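ER-derived vesicles protein ERV41 (Saccharomyces cerevisiae, PDB 3ZLC) is a constituent of COPII-coated vesicles derived from the endoplasmic reticulum, is required for efficient transport of a subset of secretory proteins to the Golgi, and facilitates retrograde transport. Local coordinates at residues A[33-46]-A[123-137]. Residues are numbered along the deposited sequence; the frame is centred on the assembly and turned at random.
Sequences DWLQINVRDQTMDR and IPVNRVSGELQITAK
Strands 35-41 and 130-136 run antiparallel, their axes 4.6 Å apart, with backbone hydrogen bonds in both directions joining Gln36 to Thr135, Asn38 to Gln133 and Arg40 to Glu131. One face is apolar along Ile37, Val39, Leu132 and Ile134 and ends in the polar Asp41. Leu132 CD1 lies between Val39 CG2 (3.6 Å) and Ile37 CG2 (3.7 Å), while Val39, its CG1 anti to the backbone N (chi1 169°), sets that methyl 3.9 Å from Val125 CG1. Val125 and Leu132 also touch strand 19-28, so this face packs the sheet against the six-stranded one. At its end Asn126 ND2 reaches the syn side of Asp41 OD2 at 3.2 Å, while Asp41 OD1 takes Met44 N in an Asx motif. The other face is polar. Gln36 NE2 donates to Ala136 O at 3.2 Å, tilted from the carbonyl plane; in the conformer given, Asn38 ND2 meets Gln36 OE1 from above the carbonyl plane of Gln36. A leucine in place of Gln36 would probably leave Ala136 O without this side-chain donor. Farther along, Arg40 and Glu131 lie side by side, Glu131 OE1 at the guanidinium edge; Gln133 NE2 holds Glu131 OE2, and Gln133 OE1 sits over one face of the poorly ordered Arg46 guanidinium. At the far end, Lys137 NZ donates to Asp33 O. The pairing thus makes strands far apart in sequence neighbours in the eight-stranded sheet of the lumenal domain; the Arg40 NH2 to Glu131 OE1 salt bridge is long at 3.7 Å, so register rests on the backbone bonds.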
ATOM      1  N   ASP A  33     -11.169   0.294 -13.303  1.00 20.76           N
ATOM      2  CA  ASP A  33     -11.213   1.342 -14.327  1.00 23.91           C
ATOM      3  C   ASP A  33     -11.599   2.728 -13.768  1.00 22.45           C
ATOM      4  O   ASP A  33     -11.466   3.742 -14.457  1.00 22.62           O
ATOM      5  CB  ASP A  33     -12.135   0.919 -15.488  1.00 24.58           C
ATOM      6  CG  ASP A  33     -11.461  -0.073 -16.467  1.00 29.79           C
ATOM      7  OD1 ASP A  33     -10.323  -0.505 -16.222  1.00 31.19           O
ATOM      8  OD2 ASP A  33     -12.075  -0.431 -17.488  1.00 27.40           O
ATOM      9  N   TRP A  34     -12.061   2.775 -12.521  1.00 21.25           N
ATOM     10  CA  TRP A  34     -12.320   4.061 -11.869  1.00 29.69           C
ATOM     11  C   TRP A  34     -11.039   4.623 -11.255  1.00 31.15           C
ATOM     12  O   TRP A  34     -10.990   5.787 -10.848  1.00 24.54           O
ATOM     13  CB  TRP A  34     -13.348   3.912 -10.736  1.00 25.78           C
ATOM     14  CG  TRP A  34     -14.737   3.515 -11.167  1.00 23.36           C
ATOM     15  CD1 TRP A  34     -15.388   2.357 -10.846  1.00 28.88           C
ATOM     16  CD2 TRP A  34     -15.649   4.275 -11.971  1.00 24.26           C
ATOM     17  NE1 TRP A  34     -16.638   2.349 -11.407  1.00 24.97           N
ATOM     18  CE2 TRP A  34     -16.821   3.511 -12.110  1.00 25.18           C
ATOM     19  CE3 TRP A  34     -15.584   5.522 -12.601  1.00 25.13           C
ATOM     20  CZ2 TRP A  34     -17.921   3.951 -12.837  1.00 26.89           C
ATOM     21  CZ3 TRP A  34     -16.678   5.962 -13.324  1.00 26.83           C
ATOM     22  CH2 TRP A  34     -17.831   5.178 -13.441  1.00 27.76           C
ATOM     23  N   LEU A  35     -10.009   3.781 -11.156  1.00 20.96           N
ATOM     24  CA  LEU A  35      -8.828   4.110 -10.356  1.00 23.53           C
ATOM     25  C   LEU A  35      -7.687   4.689 -11.175  1.00 26.04           C
ATOM     26  O   LEU A  35      -7.502   4.327 -12.347  1.00 25.13           O
ATOM     27  CB  LEU A  35      -8.325   2.864  -9.609  1.00 20.92           C
ATOM     28  CG  LEU A  35      -9.301   2.278  -8.587  1.00 22.03           C
ATOM     29  CD1 LEU A  35      -8.718   1.051  -7.896  1.00 22.20           C
ATOM     30  CD2 LEU A  35      -9.718   3.334  -7.570  1.00 22.44           C
ATOM     31  N   GLN A  36      -6.921   5.588 -10.556  1.00 20.32           N
ATOM     32  CA  GLN A  36      -5.638   6.000 -11.113  1.00 21.02           C
ATOM     33  C   GLN A  36      -4.572   5.918 -10.021  1.00 23.35           C
ATOM     34  O   GLN A  36      -4.847   6.148  -8.831  1.00 22.98           O
ATOM     35  CB  GLN A  36      -5.713   7.410 -11.716  1.00 27.76           C
ATOM     36  CG  GLN A  36      -5.834   8.537 -10.693  1.00 33.78           C
ATOM     37  CD  GLN A  36      -5.644   9.911 -11.320  1.00 51.86           C
ATOM     38  OE1 GLN A  36      -4.697  10.133 -12.080  1.00 57.31           O
ATOM     39  NE2 GLN A  36      -6.546  10.837 -11.005  1.00 53.15           N
ATOM     40  N   ILE A  37      -3.354   5.568 -10.415  1.00 23.45           N
ATOM     41  CA  ILE A  37      -2.267   5.417  -9.449  1.00 22.74           C
ATOM     42  C   ILE A  37      -1.130   6.331  -9.894  1.00 23.38           C
ATOM     43  O   ILE A  37      -0.666   6.229 -11.042  1.00 24.95           O
ATOM     44  CB  ILE A  37      -1.832   3.954  -9.362  1.00 19.99           C
ATOM     45  CG1 ILE A  37      -3.019   3.092  -8.905  1.00 23.00           C
ATOM     46  CG2 ILE A  37      -0.632   3.770  -8.411  1.00 16.82           C
ATOM     47  CD1 ILE A  37      -2.718   1.650  -8.885  1.00 29.61           C
ATOM     48  N   ASN A  38      -0.732   7.257  -9.016  1.00 21.27           N
ATOM     49  CA  ASN A  38       0.318   8.226  -9.328  0.75 25.42           C
ATOM     50  C   ASN A  38       1.498   8.121  -8.358  1.00 23.83           C
ATOM     51  O   ASN A  38       1.324   7.747  -7.195  1.00 22.11           O
ATOM     52  CB  ASN A  38      -0.236   9.653  -9.262  0.75 25.60           C
ATOM     53  CG  ASN A  38      -1.142   9.998 -10.445  0.75 36.26           C
ATOM     54  OD1 ASN A  38      -0.675  10.467 -11.488  0.75 35.87           O
ATOM     55  ND2 ASN A  38      -2.447   9.782 -10.277  0.75 31.83           N
ATOM     56  N   VAL A  39       2.690   8.465  -8.840  1.00 21.24           N
ATOM     57  CA  VAL A  39       3.862   8.605  -7.979  1.00 21.28           C
ATOM     58  C   VAL A  39       4.331  10.043  -8.133  1.00 23.04           C
ATOM     59  O   VAL A  39       4.312  10.609  -9.240  1.00 22.11           O
ATOM     60  CB  VAL A  39       5.013   7.630  -8.350  1.00 29.12           C
ATOM     61  CG1 VAL A  39       6.291   8.003  -7.603  1.00 32.87           C
ATOM     62  CG2 VAL A  39       4.650   6.215  -8.000  1.00 31.64           C
ATOM     63  N   ARG A  40       4.707  10.678  -7.033  1.00 21.02           N
ATOM     64  CA  ARG A  40       5.422  11.933  -7.181  1.00 27.37           C
ATOM     65  C   ARG A  40       6.492  12.026  -6.118  1.00 33.25           C
ATOM     66  O   ARG A  40       6.406  11.353  -5.088  1.00 26.06           O
ATOM     67  CB  ARG A  40       4.482  13.135  -7.154  1.00 42.26           C
ATOM     68  CG  ARG A  40       3.624  13.243  -5.923  1.00 50.18           C
ATOM     69  CD  ARG A  40       3.324  14.706  -5.663  1.00 66.13           C
ATOM     70  NE  ARG A  40       2.560  14.912  -4.435  1.00 78.02           N
ATOM     71  CZ  ARG A  40       2.089  16.089  -4.034  1.00 83.49           C
ATOM     72  NH1 ARG A  40       2.300  17.175  -4.767  1.00 80.96           N
ATOM     73  NH2 ARG A  40       1.406  16.178  -2.901  1.00 85.23           N
ATOM     74  N   ASP A  41       7.520  12.829  -6.376  1.00 26.76           N
ATOM     75  CA  ASP A  41       8.571  13.004  -5.378  1.00 28.54           C
ATOM     76  C   ASP A  41       9.149  14.408  -5.418  1.00 39.30           C
ATOM     77  O   ASP A  41       8.685  15.259  -6.184  1.00 39.48           O
ATOM     78  CB  ASP A  41       9.653  11.908  -5.484  1.00 32.78           C
ATOM     79  CG  ASP A  41      10.395  11.913  -6.823  1.00 40.39           C
ATOM     80  OD1 ASP A  41      10.731  12.998  -7.336  1.00 44.23           O
ATOM     81  OD2 ASP A  41      10.664  10.814  -7.352  1.00 42.65           O
ATOM     82  N   GLN A  42      10.156  14.652  -4.588  1.00 47.97           N
ATOM     83  CA  GLN A  42      10.786  15.964  -4.529  1.00 56.75           C
ATOM     84  C   GLN A  42      11.249  16.431  -5.906  1.00 58.23           C
ATOM     85  O   GLN A  42      11.110  17.601  -6.255  1.00 65.33           O
ATOM     86  CB  GLN A  42      11.976  15.923  -3.576  1.00 61.01           C
ATOM     87  CG  GLN A  42      11.746  15.058  -2.365  1.00 61.82           C
ATOM     88  CD  GLN A  42      12.397  15.620  -1.125  1.00 72.60           C
ATOM     89  OE1 GLN A  42      11.717  16.056  -0.196  1.00 77.50           O
ATOM     90  NE2 GLN A  42      13.723  15.609  -1.097  1.00 75.87           N
ATOM     91  N   THR A  43      11.766  15.495  -6.693  1.00 58.05           N
ATOM     92  CA  THR A  43      12.367  15.817  -7.981  1.00 61.58           C
ATOM     93  C   THR A  43      11.337  16.009  -9.093  1.00 65.87           C
ATOM     94  O   THR A  43      11.547  16.813 -10.001  1.00 71.49           O
ATOM     95  CB  THR A  43      13.373  14.725  -8.415  1.00 61.31           C
ATOM     96  OG1 THR A  43      12.669  13.524  -8.754  1.00 51.40           O
ATOM     97  CG2 THR A  43      14.367  14.426  -7.292  1.00 64.52           C
ATOM     98  N   MET A  44      10.231  15.276  -9.033  1.00 65.39           N
ATOM     99  CA  MET A  44       9.285  15.297 -10.148  1.00 72.62           C
ATOM    100  C   MET A  44       7.818  15.568  -9.811  1.00 74.92           C
ATOM    101  O   MET A  44       7.351  15.337  -8.689  1.00 75.74           O
ATOM    102  CB  MET A  44       9.398  14.020 -11.002  1.00 73.01           C
ATOM    103  CG  MET A  44       9.531  12.726 -10.219  1.00 73.23           C
ATOM    104  SD  MET A  44       8.874  11.298 -11.102  1.00 66.11           S
ATOM    105  CE  MET A  44       7.314  11.116 -10.243  1.00 60.45           C
ATOM    106  N   ASP A  45       7.111  16.067 -10.820  1.00 69.62           N
ATOM    107  CA  ASP A  45       5.668  16.218 -10.786  1.00 68.73           C
ATOM    108  C   ASP A  45       5.038  14.830 -10.873  1.00 60.08           C
ATOM    109  O   ASP A  45       5.729  13.849 -11.156  1.00 60.22           O
ATOM    110  CB  ASP A  45       5.225  17.064 -11.978  1.00 77.69           C
ATOM    111  CG  ASP A  45       3.957  17.844 -11.703  1.00 83.12           C
ATOM    112  OD1 ASP A  45       3.889  18.513 -10.645  1.00 81.93           O
ATOM    113  OD2 ASP A  45       3.032  17.781 -12.541  1.00 85.85           O
ATOM    114  N   ARG A  46       3.731  14.750 -10.629  1.00 60.32           N
ATOM    115  CA  ARG A  46       3.006  13.479 -10.707  1.00 55.73           C
ATOM    116  C   ARG A  46       3.274  12.692 -11.982  1.00 50.31           C
ATOM    117  O   ARG A  46       3.109  13.204 -13.095  1.00 46.39           O
ATOM    118  CB  ARG A  46       1.502  13.701 -10.572  1.00 62.70           C
ATOM    119  CG  ARG A  46       1.099  14.258  -9.231  1.00 68.28           C
ATOM    120  CD  ARG A  46      -0.103  13.531  -8.654  1.00 70.88           C
ATOM    121  NE  ARG A  46      -1.082  14.477  -8.125  1.00 79.14           N
ATOM    122  CZ  ARG A  46      -0.893  15.221  -7.037  1.00 85.09           C
ATOM    123  NH1 ARG A  46       0.239  15.133  -6.352  1.00 86.31           N
ATOM    124  NH2 ARG A  46      -1.837  16.059  -6.632  1.00 84.93           N
ATOM    125  N   ILE A 123       7.259  -1.052  -8.396  1.00 22.00           N
ATOM    126  CA  ILE A 123       7.513   0.232  -9.051  1.00 23.69           C
ATOM    127  C   ILE A 123       8.868   0.808  -8.648  1.00 24.55           C
ATOM    128  O   ILE A 123       9.088   1.082  -7.471  1.00 23.01           O
ATOM    129  CB  ILE A 123       6.449   1.280  -8.657  1.00 23.99           C
ATOM    130  CG1 ILE A 123       5.036   0.725  -8.852  1.00 35.55           C
ATOM    131  CG2 ILE A 123       6.638   2.574  -9.467  1.00 29.36           C
ATOM    132  CD1 ILE A 123       3.932   1.629  -8.292  1.00 32.02           C
ATOM    133  N   PRO A 124       9.768   1.022  -9.628  1.00 26.70           N
ATOM    134  CA  PRO A 124      11.032   1.698  -9.323  1.00 33.70           C
ATOM    135  C   PRO A 124      10.799   3.190  -9.115  1.00 29.19           C
ATOM    136  O   PRO A 124      10.235   3.858  -9.979  1.00 27.95           O
ATOM    137  CB  PRO A 124      11.879   1.465 -10.586  1.00 38.26           C
ATOM    138  CG  PRO A 124      10.893   1.314 -11.685  1.00 43.80           C
ATOM    139  CD  PRO A 124       9.659   0.668 -11.057  1.00 32.64           C
ATOM    140  N   VAL A 125      11.211   3.707  -7.967  1.00 23.90           N
ATOM    141  CA  VAL A 125      11.084   5.138  -7.721  1.00 20.03           C
ATOM    142  C   VAL A 125      12.439   5.691  -7.295  1.00 25.21           C
ATOM    143  O   VAL A 125      13.324   4.939  -6.859  1.00 20.66           O
ATOM    144  CB  VAL A 125      10.006   5.446  -6.646  1.00 23.70           C
ATOM    145  CG1 VAL A 125       8.649   4.913  -7.065  1.00 26.27           C
ATOM    146  CG2 VAL A 125      10.406   4.849  -5.285  1.00 19.35           C
ATOM    147  N   ASN A 126      12.620   6.997  -7.429  1.00 19.35           N
ATOM    148  CA  ASN A 126      13.835   7.603  -6.902  1.00 20.53           C
ATOM    149  C   ASN A 126      13.801   7.416  -5.401  1.00 22.08           C
ATOM    150  O   ASN A 126      12.725   7.517  -4.793  1.00 24.69           O
ATOM    151  CB  ASN A 126      13.902   9.091  -7.257  1.00 26.82           C
ATOM    152  CG  ASN A 126      14.008   9.330  -8.747  1.00 37.95           C
ATOM    153  OD1 ASN A 126      14.785   8.672  -9.437  1.00 42.93           O
ATOM    154  ND2 ASN A 126      13.220  10.276  -9.255  1.00 38.89           N
ATOM    155  N   ARG A 127      14.954   7.126  -4.798  1.00 24.47           N
ATOM    156  CA  ARG A 127      15.022   6.904  -3.352  1.00 24.19           C
ATOM    157  C   ARG A 127      15.124   8.260  -2.654  1.00 24.54           C
ATOM    158  O   ARG A 127      16.167   8.615  -2.077  1.00 24.26           O
ATOM    159  CB  ARG A 127      16.211   5.992  -2.997  1.00 27.01           C
ATOM    160  CG  ARG A 127      16.171   5.403  -1.576  1.00 20.83           C
ATOM    161  CD  ARG A 127      17.417   4.551  -1.232  1.00 23.17           C
ATOM    162  NE  ARG A 127      17.412   4.224   0.198  1.00 23.40           N
ATOM    163  CZ  ARG A 127      16.896   3.115   0.720  1.00 23.22           C
ATOM    164  NH1 ARG A 127      16.356   2.183  -0.073  1.00 17.61           N
ATOM    165  NH2 ARG A 127      16.920   2.933   2.034  1.00 18.70           N
ATOM    166  N   VAL A 128      14.043   9.032  -2.751  1.00 26.33           N
ATOM    167  CA  VAL A 128      13.933  10.336  -2.090  1.00 19.87           C
ATOM    168  C   VAL A 128      12.526  10.434  -1.506  1.00 20.71           C
ATOM    169  O   VAL A 128      11.676   9.591  -1.785  1.00 17.47           O
ATOM    170  CB  VAL A 128      14.166  11.522  -3.072  1.00 32.44           C
ATOM    171  CG1 VAL A 128      15.596  11.541  -3.586  1.00 38.76           C
ATOM    172  CG2 VAL A 128      13.178  11.460  -4.233  1.00 27.80           C
ATOM    173  N   SER A 129      12.275  11.453  -0.691  1.00 26.08           N
ATOM    174  CA  SER A 129      10.936  11.653  -0.144  1.00 23.86           C
ATOM    175  C   SER A 129       9.895  11.722  -1.278  1.00 18.12           C
ATOM    176  O   SER A 129      10.032  12.502  -2.215  1.00 19.30           O
ATOM    177  CB  SER A 129      10.889  12.933   0.692  1.00 28.85           C
ATOM    178  OG  SER A 129       9.590  13.118   1.223  1.00 31.47           O
ATOM    179  N   GLY A 130       8.867  10.889  -1.207  1.00 19.07           N
ATOM    180  CA  GLY A 130       7.858  10.896  -2.256  1.00 17.57           C
ATOM    181  C   GLY A 130       6.557  10.309  -1.769  1.00 23.43           C
ATOM    182  O   GLY A 130       6.382  10.075  -0.569  1.00 15.26           O
ATOM    183  N   GLU A 131       5.643  10.045  -2.698  1.00 18.33           N
ATOM    184  CA  GLU A 131       4.324   9.564  -2.307  1.00 20.25           C
ATOM    185  C   GLU A 131       3.699   8.745  -3.443  1.00 19.15           C
ATOM    186  O   GLU A 131       3.805   9.114  -4.610  1.00 22.08           O
ATOM    187  CB  GLU A 131       3.464  10.779  -1.912  1.00 26.45           C
ATOM    188  CG  GLU A 131       1.965  10.570  -1.875  1.00 42.64           C
ATOM    189  CD  GLU A 131       1.232  11.863  -1.552  1.00 48.55           C
ATOM    190  OE1 GLU A 131       1.901  12.902  -1.361  1.00 54.51           O
ATOM    191  OE2 GLU A 131      -0.008  11.847  -1.484  1.00 46.76           O
ATOM    192  N   LEU A 132       3.097   7.610  -3.091  1.00 14.89           N
ATOM    193  CA  LEU A 132       2.330   6.803  -4.041  1.00 14.26           C
ATOM    194  C   LEU A 132       0.849   7.007  -3.728  1.00 20.60           C
ATOM    195  O   LEU A 132       0.439   6.846  -2.576  1.00 19.55           O
ATOM    196  CB  LEU A 132       2.677   5.334  -3.847  1.00 14.87           C
ATOM    197  CG  LEU A 132       1.856   4.324  -4.636  1.00 23.52           C
ATOM    198  CD1 LEU A 132       2.209   4.419  -6.093  1.00 22.47           C
ATOM    199  CD2 LEU A 132       2.144   2.933  -4.112  1.00 34.99           C
ATOM    200  N   GLN A 133       0.055   7.349  -4.746  1.00 17.10           N
ATOM    201  CA  GLN A 133      -1.345   7.734  -4.562  1.00 22.95           C
ATOM    202  C   GLN A 133      -2.285   6.832  -5.362  1.00 24.28           C
ATOM    203  O   GLN A 133      -2.119   6.667  -6.579  1.00 21.88           O
ATOM    204  CB  GLN A 133      -1.559   9.199  -5.014  1.00 25.95           C
ATOM    205  CG  GLN A 133      -0.569  10.212  -4.409  1.00 31.69           C
ATOM    206  CD  GLN A 133      -0.830  11.636  -4.877  1.00 41.31           C
ATOM    207  OE1 GLN A 133      -1.309  11.849  -5.986  1.00 46.94           O
ATOM    208  NE2 GLN A 133      -0.528  12.612  -4.025  1.00 44.51           N
ATOM    209  N   ILE A 134      -3.278   6.264  -4.678  1.00 17.59           N
ATOM    210  CA  ILE A 134      -4.374   5.560  -5.347  1.00 21.08           C
ATOM    211  C   ILE A 134      -5.671   6.367  -5.160  1.00 20.67           C
ATOM    212  O   ILE A 134      -6.191   6.435  -4.045  1.00 27.05           O
ATOM    213  CB  ILE A 134      -4.579   4.171  -4.723  1.00 20.79           C
ATOM    214  CG1 ILE A 134      -3.275   3.360  -4.775  1.00 19.92           C
ATOM    215  CG2 ILE A 134      -5.719   3.427  -5.409  1.00 20.81           C
ATOM    216  CD1 ILE A 134      -3.369   2.017  -4.057  1.00 29.92           C
ATOM    217  N   THR A 135      -6.179   6.975  -6.232  1.00 18.31           N
ATOM    218  CA  THR A 135      -7.384   7.798  -6.167  1.00 20.78           C
ATOM    219  C   THR A 135      -8.338   7.510  -7.328  1.00 21.88           C
ATOM    220  O   THR A 135      -8.064   6.654  -8.189  1.00 22.28           O
ATOM    221  CB  THR A 135      -7.061   9.323  -6.178  1.00 22.16           C
ATOM    222  OG1 THR A 135      -6.514   9.683  -7.450  1.00 26.30           O
ATOM    223  CG2 THR A 135      -6.075   9.694  -5.086  1.00 24.70           C
ATOM    224  N   ALA A 136      -9.469   8.217  -7.347  1.00 25.32           N
ATOM    225  CA  ALA A 136     -10.414   8.090  -8.462  1.00 29.43           C
ATOM    226  C   ALA A 136      -9.891   8.857  -9.668  1.00 31.59           C
ATOM    227  O   ALA A 136      -9.225   9.881  -9.498  1.00 34.17           O
ATOM    228  CB  ALA A 136     -11.765   8.616  -8.071  1.00 36.34           C
ATOM    229  N   LYS A 137     -10.174   8.370 -10.879  1.00 31.01           N
ATOM    230  CA  LYS A 137      -9.871   9.134 -12.089  1.00 41.31           C
ATOM    231  C   LYS A 137     -10.721  10.390 -12.071  1.00 43.29           C
ATOM    232  O   LYS A 137     -11.906  10.333 -11.731  1.00 38.72           O
ATOM    233  CB  LYS A 137     -10.190   8.333 -13.353  1.00 41.97           C
ATOM    234  CG  LYS A 137      -9.136   7.311 -13.747  1.00 40.56           C
ATOM    235  CD  LYS A 137      -9.635   6.494 -14.931  1.00 44.47           C
ATOM    236  CE  LYS A 137      -8.688   5.348 -15.255  1.00 38.53           C
ATOM    237  NZ  LYS A 137      -9.261   4.507 -16.358  1.00 37.45           N
TER
HETATM  238  O   HOH W   1     -12.778   7.899 -11.560  1.00 50.48           O
HETATM  239  O   HOH W   2      -3.903   8.932  -7.954  1.00 41.90           O
HETATM  240  O   HOH W   3      10.317   8.757  -4.970  1.00 30.74           O